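Local coordinates for protein putative modification methylase (Thermus thermophilus, PDB 2ZIG) that probably methylates cytosine at N4 in DNA, using S-adenosyl-L-methionine as the methyl donor, at residues B[42-48]-B[91-97]; B[84-90]-B[174-180]. One frame throughout, in Å; residues are numbered along the deposited sequence.

Overall arrangement
Contact 1 lies in the core and contact 2 near the surface, their centres about 13 Å apart, yet they share chain elements. Contact 1 pairs strand 41-46 with strand 91-97 at the middle of the mixed sheet, about 3 Å from the chain centre; contact 2 holds the connection between those strands, from the end of helix 66-86 to G90, against the loop leaving strand 167-174. The chemistry follows the location: regular backbone bonds and aliphatic packing in contact 1, a lysine gripping carbonyl oxygens and a glycine-rich turn in contact 2. They meet where G91 O lies 2.9 Å from K175 N, probably a hydrogen bond, and where L87 CD2 packs on R92.

Contact 1 (B[42-48]-B[91-97]); sequences HLVVTSP and GRLVIVV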
loop_
_atom_site.group_PDB
_atom_site.type_symbol
_atom_site.label_atom_id
_atom_site.label_comp_id
_atom_site.label_asym_id
_atom_site.label_seq_id
_atom_site.Cartn_x
_atom_site.Cartn_y
_atom_site.Cartn_z
ATOM N N HIS B 42 24.290 -4.111 -3.760
ATOM C CA HIS B 42 23.876 -2.719 -3.608
ATOM C C HIS B 42 22.384 -2.452 -3.750
ATOM O O HIS B 42 21.840 -1.589 -3.069
ATOM C CB HIS B 42 24.638 -1.859 -4.615
ATOM C CG HIS B 42 26.118 -2.062 -4.563
ATOM N ND1 HIS B 42 26.884 -1.667 -3.487
ATOM C CD2 HIS B 42 26.962 -2.679 -5.422
ATOM C CE1 HIS B 42 28.137 -2.034 -3.685
ATOM N NE2 HIS B 42 28.212 -2.650 -4.851
ATOM N N LEU B 43 21.732 -3.190 -4.638
ATOM C CA LEU B 43 20.309 -3.012 -4.887
ATOM C C LEU B 43 19.666 -4.306 -5.328
ATOM O O LEU B 43 20.277 -5.095 -6.032
ATOM C CB LEU B 43 20.094 -1.971 -5.991
ATOM C CG LEU B 43 18.690 -1.847 -6.601
ATOM C CD1 LEU B 43 17.726 -1.341 -5.542
ATOM C CD2 LEU B 43 18.719 -0.889 -7.793
ATOM N N VAL B 44 18.421 -4.505 -4.915
ATOM C CA VAL B 44 17.653 -5.679 -5.309
ATOM C C VAL B 44 16.312 -5.218 -5.906
ATOM O O VAL B 44 15.586 -4.433 -5.302
ATOM C CB VAL B 44 17.346 -6.594 -4.098
ATOM C CG1 VAL B 44 16.510 -7.783 -4.545
ATOM C CG2 VAL B 44 18.641 -7.065 -3.448
ATOM N N VAL B 45 15.994 -5.686 -7.105
ATOM C CA VAL B 45 14.716 -5.345 -7.715
ATOM C C VAL B 45 14.102 -6.680 -8.069
ATOM O O VAL B 45 14.725 -7.496 -8.759
ATOM C CB VAL B 45 14.886 -4.513 -8.991
ATOM C CG1 VAL B 45 13.513 -4.262 -9.641
ATOM C CG2 VAL B 45 15.566 -3.203 -8.659
ATOM N N THR B 46 12.890 -6.926 -7.595
ATOM C CA THR B 46 12.271 -8.204 -7.896
ATOM C C THR B 46 10.772 -8.231 -7.662
ATOM O O THR B 46 10.191 -7.324 -7.072
ATOM C CB THR B 46 12.918 -9.328 -7.051
ATOM O OG1 THR B 46 12.400 -10.600 -7.460
ATOM C CG2 THR B 46 12.620 -9.116 -5.571
ATOM N N SER B 47 10.159 -9.304 -8.136
ATOM C CA SER B 47 8.735 -9.515 -7.982
ATOM C C SER B 47 8.574 -10.911 -7.387
ATOM O O SER B 47 9.145 -11.883 -7.893
ATOM C CB SER B 47 8.050 -9.445 -9.347
ATOM O OG SER B 47 6.645 -9.520 -9.211
ATOM N N PRO B 48 7.810 -11.029 -6.291
ATOM C CA PRO B 48 7.616 -12.346 -5.676
ATOM C C PRO B 48 6.969 -13.301 -6.673
ATOM O O PRO B 48 6.050 -12.929 -7.393
ATOM C CB PRO B 48 6.731 -12.041 -4.470
ATOM C CG PRO B 48 5.972 -10.810 -4.900
ATOM C CD PRO B 48 7.019 -9.993 -5.608
ATOM N N GLY B 91 21.829 0.269 1.168
ATOM C CA GLY B 91 21.279 -0.309 -0.044
ATOM C C GLY B 91 19.816 -0.639 0.206
ATOM O O GLY B 91 19.353 -0.585 1.343
ATOM N N ARG B 92 19.076 -0.997 -0.834
ATOM C CA ARG B 92 17.670 -1.290 -0.621
ATOM C C ARG B 92 17.120 -2.456 -1.410
ATOM O O ARG B 92 17.677 -2.872 -2.428
ATOM C CB ARG B 92 16.823 -0.040 -0.908
ATOM C CG ARG B 92 16.840 0.439 -2.357
ATOM C CD ARG B 92 15.930 1.654 -2.551
ATOM N NE ARG B 92 16.436 2.826 -1.838
ATOM C CZ ARG B 92 15.748 3.948 -1.642
ATOM N NH1 ARG B 92 14.506 4.067 -2.105
ATOM N NH2 ARG B 92 16.303 4.955 -0.985
ATOM N N LEU B 93 16.021 -2.993 -0.896
ATOM C CA LEU B 93 15.310 -4.085 -1.531
ATOM C C LEU B 93 14.026 -3.467 -2.099
ATOM O O LEU B 93 13.194 -2.945 -1.356
ATOM C CB LEU B 93 14.987 -5.165 -0.497
ATOM C CG LEU B 93 13.832 -6.132 -0.763
ATOM C CD1 LEU B 93 14.180 -7.119 -1.867
ATOM C CD2 LEU B 93 13.520 -6.864 0.523
ATOM N N VAL B 94 13.890 -3.501 -3.419
ATOM C CA VAL B 94 12.714 -2.945 -4.090
ATOM C C VAL B 94 11.867 -4.127 -4.538
ATOM O O VAL B 94 12.354 -5.011 -5.242
ATOM C CB VAL B 94 13.115 -2.111 -5.332
ATOM C CG1 VAL B 94 11.887 -1.451 -5.945
ATOM C CG2 VAL B 94 14.119 -1.051 -4.941
ATOM N N ILE B 95 10.602 -4.148 -4.131
ATOM C CA ILE B 95 9.715 -5.253 -4.480
ATOM C C ILE B 95 8.465 -4.794 -5.236
ATOM O O ILE B 95 7.646 -4.036 -4.711
ATOM C CB ILE B 95 9.286 -6.015 -3.207
ATOM C CG1 ILE B 95 10.529 -6.409 -2.396
ATOM C CG2 ILE B 95 8.512 -7.255 -3.584
ATOM C CD1 ILE B 95 10.229 -6.999 -1.026
ATOM N N VAL B 96 8.334 -5.248 -6.479
ATOM C CA VAL B 96 7.185 -4.895 -7.308
ATOM C C VAL B 96 6.131 -5.960 -7.040
ATOM O O VAL B 96 6.281 -7.114 -7.442
ATOM C CB VAL B 96 7.570 -4.881 -8.795
ATOM C CG1 VAL B 96 6.364 -4.493 -9.643
ATOM C CG2 VAL B 96 8.732 -3.903 -9.009
ATOM N N VAL B 97 5.069 -5.557 -6.342
ATOM C CA VAL B 97 3.998 -6.472 -5.950
ATOM C C VAL B 97 2.605 -5.973 -6.281
ATOM O O VAL B 97 2.268 -4.836 -5.977
ATOM C CB VAL B 97 3.955 -6.695 -4.414
ATOM C CG1 VAL B 97 3.434 -8.070 -4.120
ATOM C CG2 VAL B 97 5.296 -6.444 -3.794
HETATM O O HOH W 1 20.264 0.777 -3.303
#
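V44 and V94 form the middle of a parallel strand pair: V94 N donates to V44 O at 2.7 Å, and V94 O accepts from T46 N at 3.1 Å. V44 N bonds to R92 O, and V96 N to T46 O at 2.8 Å, giving four backbone bonds between segments whose axes run 4.7 Å apart and only 5° from parallel. Toward the start of the pair a water bridges the strands, donating to H42 O and weakly accepting from R92 N. On one face V44 CG1, placed anti to its own N (chi1 178°), comes within 3.6 Å of L93 CD1, the two branched chains crossing at a slant. On the other, L43 CD1 touches V94 CG2 at 3.7 Å and R92 CG at 3.8 Å.

With helix 66-86 as the connection, the two strands make a beta-alpha-beta crossover in the Rossmann-like sheet of an S-adenosylmethionine-dependent methyltransferase. That helix packs V83 and W80 on the V44, L93 and I95 face, while F232 and L228 of helix 222-232 cover L43, V45, R92 and V94. Past the last backbone bond, P48 keeps the chain against strand 91-97: its CD meets I95 CG2 at 3.7 Å and its CG touches V97 CG1, the two side chains crossing at about a right angle. S47 and P48 begin the SPPY signature of the N4 subfamily. Behind them, T46 directs OG1 to a hydrogen bond with D241, tying this strand end to neighbouring strand 238-241.

Contact 2 (B[84-90]-B[174-180]); sequences FRLLVPG and RKPGGYR
The contact between the end of helix 66-86 and the loop following strand 167-174 is a near-surface junction in which one lysine, K175, threads past F84 and L87. It lies where strand 167-174 ends in the Rossmann-like methyltransferase domain, and where the chain leaves the helix of a beta-alpha-beta unit to enter strand 91-97. K175 is the residue most covered by the contact. With CG anti to the backbone N (chi1 174°) and every later torsion extended, its chain reaches straight to the helix end, where NZ donates to two carbonyl oxygens: F84 O at 3.1 Å, lying in that carbonyl's plane, and L87 O at 2.8 Å, from a position tilted 20° out of it. L87 is the first residue beyond the helical backbone conformation, so the ammonium spans the last turn and the exit, and its charge would probably be favoured by the negative end of the helix dipole.

The methylenes pack as well. CG sits over one face of the F84 ring, 4.1 Å from its centroid in a CH-pi contact offset toward the rim, while CD passes L87 CB at 3.9 Å, the two side chains running in opposite directions. F128 meets the same ring edge-to-face.

The main-chain bond of the contact runs from G90 N to K175 O, at 2.6 Å. Side chains pack around it: P89 CB rests 3.8 Å from G177 O, and R174 lays CG along G90 O, while its NH1 makes a weak hydrogen bond to H110 O of the second subunit. Farther along, R180, whose NH2 is salt-bridged to D237, presents one guanidinium face to V88, with CG2 lying 4.2 Å from R180 NE.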
loop_
_atom_site.group_PDB
_atom_site.type_symbol
_atom_site.label_atom_id
_atom_site.label_comp_id
_atom_site.label_asym_id
_atom_site.label_seq_id
_atom_site.Cartn_x
_atom_site.Cartn_y
_atom_site.Cartn_z
ATOM N N PHE B 84 18.732 -8.924 3.229
ATOM C CA PHE B 84 19.141 -7.946 4.224
ATOM C C PHE B 84 20.618 -8.103 4.576
ATOM O O PHE B 84 21.316 -7.125 4.852
ATOM C CB PHE B 84 18.282 -8.083 5.478
ATOM C CG PHE B 84 18.610 -7.081 6.552
ATOM C CD1 PHE B 84 19.598 -7.344 7.496
ATOM C CD2 PHE B 84 17.945 -5.864 6.609
ATOM C CE1 PHE B 84 19.917 -6.404 8.484
ATOM C CE2 PHE B 84 18.259 -4.925 7.590
ATOM C CZ PHE B 84 19.248 -5.200 8.527
ATOM N N ARG B 85 21.088 -9.342 4.551
ATOM C CA ARG B 85 22.470 -9.639 4.879
ATOM C C ARG B 85 23.401 -9.310 3.712
ATOM O O ARG B 85 24.511 -8.813 3.909
ATOM C CB ARG B 85 22.586 -11.116 5.258
ATOM C CG ARG B 85 23.755 -11.441 6.149
ATOM C CD ARG B 85 24.798 -12.204 5.387
ATOM N NE ARG B 85 24.225 -13.352 4.698
ATOM C CZ ARG B 85 24.907 -14.117 3.854
ATOM N NH1 ARG B 85 26.183 -13.852 3.609
ATOM N NH2 ARG B 85 24.311 -15.131 3.238
ATOM N N LEU B 86 22.942 -9.587 2.496
ATOM C CA LEU B 86 23.723 -9.322 1.296
ATOM C C LEU B 86 23.828 -7.825 1.003
ATOM O O LEU B 86 24.860 -7.331 0.548
ATOM C CB LEU B 86 23.082 -10.030 0.097
ATOM C CG LEU B 86 23.404 -11.495 -0.201
ATOM C CD1 LEU B 86 23.577 -12.283 1.075
ATOM C CD2 LEU B 86 22.292 -12.080 -1.051
ATOM N N LEU B 87 22.751 -7.103 1.269
ATOM C CA LEU B 87 22.703 -5.669 1.023
ATOM C C LEU B 87 23.784 -4.907 1.798
ATOM O O LEU B 87 24.092 -5.238 2.952
ATOM C CB LEU B 87 21.319 -5.150 1.417
ATOM C CG LEU B 87 20.481 -4.292 0.465
ATOM C CD1 LEU B 87 20.419 -4.904 -0.925
ATOM C CD2 LEU B 87 19.080 -4.152 1.059
ATOM N N VAL B 88 24.372 -3.899 1.159
ATOM C CA VAL B 88 25.371 -3.078 1.821
ATOM C C VAL B 88 24.566 -2.038 2.584
ATOM O O VAL B 88 23.494 -1.628 2.138
ATOM C CB VAL B 88 26.293 -2.348 0.818
ATOM C CG1 VAL B 88 27.003 -3.350 -0.066
ATOM C CG2 VAL B 88 25.486 -1.366 -0.024
ATOM N N PRO B 89 25.058 -1.599 3.753
ATOM C CA PRO B 89 24.310 -0.595 4.514
ATOM C C PRO B 89 23.893 0.556 3.617
ATOM O O PRO B 89 24.714 1.106 2.891
ATOM C CB PRO B 89 25.308 -0.168 5.584
ATOM C CG PRO B 89 26.029 -1.464 5.868
ATOM C CD PRO B 89 26.279 -2.009 4.469
ATOM N N GLY B 90 22.615 0.917 3.664
ATOM C CA GLY B 90 22.131 2.005 2.835
ATOM C C GLY B 90 21.513 1.506 1.540
ATOM O O GLY B 90 20.769 2.234 0.884
ATOM N N ARG B 174 14.839 -0.227 2.885
ATOM C CA ARG B 174 16.250 0.111 3.022
ATOM C C ARG B 174 16.939 -0.516 4.219
ATOM O O ARG B 174 16.375 -0.581 5.310
ATOM C CB ARG B 174 16.408 1.634 3.095
ATOM C CG ARG B 174 17.848 2.123 3.083
ATOM C CD ARG B 174 17.921 3.622 2.813
ATOM N NE ARG B 174 17.285 4.410 3.865
ATOM C CZ ARG B 174 17.055 5.719 3.786
ATOM N NH1 ARG B 174 16.471 6.358 4.790
ATOM N NH2 ARG B 174 17.398 6.393 2.699
ATOM N N LYS B 175 18.163 -0.989 4.000
ATOM C CA LYS B 175 18.949 -1.579 5.073
ATOM C C LYS B 175 19.675 -0.426 5.743
ATOM O O LYS B 175 20.520 0.221 5.129
ATOM C CB LYS B 175 19.983 -2.568 4.534
ATOM C CG LYS B 175 20.923 -3.094 5.623
ATOM C CD LYS B 175 21.948 -4.068 5.077
ATOM C CE LYS B 175 22.829 -4.602 6.194
ATOM N NZ LYS B 175 23.820 -5.594 5.700
ATOM N N PRO B 176 19.353 -0.146 7.010
ATOM C CA PRO B 176 20.012 0.951 7.717
ATOM C C PRO B 176 21.501 0.671 7.880
ATOM O O PRO B 176 21.996 -0.360 7.425
ATOM C CB PRO B 176 19.277 0.981 9.051
ATOM C CG PRO B 176 18.974 -0.452 9.279
ATOM C CD PRO B 176 18.494 -0.917 7.924
ATOM N N GLY B 177 22.216 1.591 8.519
ATOM C CA GLY B 177 23.637 1.385 8.730
ATOM C C GLY B 177 24.522 2.488 8.192
ATOM O O GLY B 177 25.745 2.424 8.316
ATOM N N GLY B 178 23.912 3.502 7.591
ATOM C CA GLY B 178 24.698 4.594 7.054
ATOM C C GLY B 178 24.450 4.779 5.576
ATOM O O GLY B 178 23.935 3.884 4.908
ATOM N N TYR B 179 24.831 5.941 5.062
ATOM C CA TYR B 179 24.632 6.259 3.659
ATOM C C TYR B 179 25.580 5.523 2.725
ATOM O O TYR B 179 26.381 4.693 3.151
ATOM C CB TYR B 179 24.764 7.765 3.438
ATOM C CG TYR B 179 23.828 8.593 4.290
ATOM C CD1 TYR B 179 24.000 8.673 5.673
ATOM C CD2 TYR B 179 22.776 9.304 3.714
ATOM C CE1 TYR B 179 23.148 9.442 6.463
ATOM C CE2 TYR B 179 21.917 10.077 4.492
ATOM C CZ TYR B 179 22.110 10.143 5.866
ATOM O OH TYR B 179 21.268 10.912 6.642
ATOM N N ARG B 180 25.477 5.852 1.442
ATOM C CA ARG B 180 26.288 5.243 0.395
ATOM C C ARG B 180 27.469 6.155 0.037
ATOM O O ARG B 180 27.409 7.366 0.253
ATOM C CB ARG B 180 25.399 5.006 -0.830
ATOM C CG ARG B 180 25.993 4.115 -1.892
ATOM C CD ARG B 180 26.135 2.681 -1.412
ATOM N NE ARG B 180 26.817 1.879 -2.418
ATOM C CZ ARG B 180 26.290 1.534 -3.587
ATOM N NH1 ARG B 180 25.059 1.911 -3.906
ATOM N NH2 ARG B 180 27.007 0.829 -4.448
#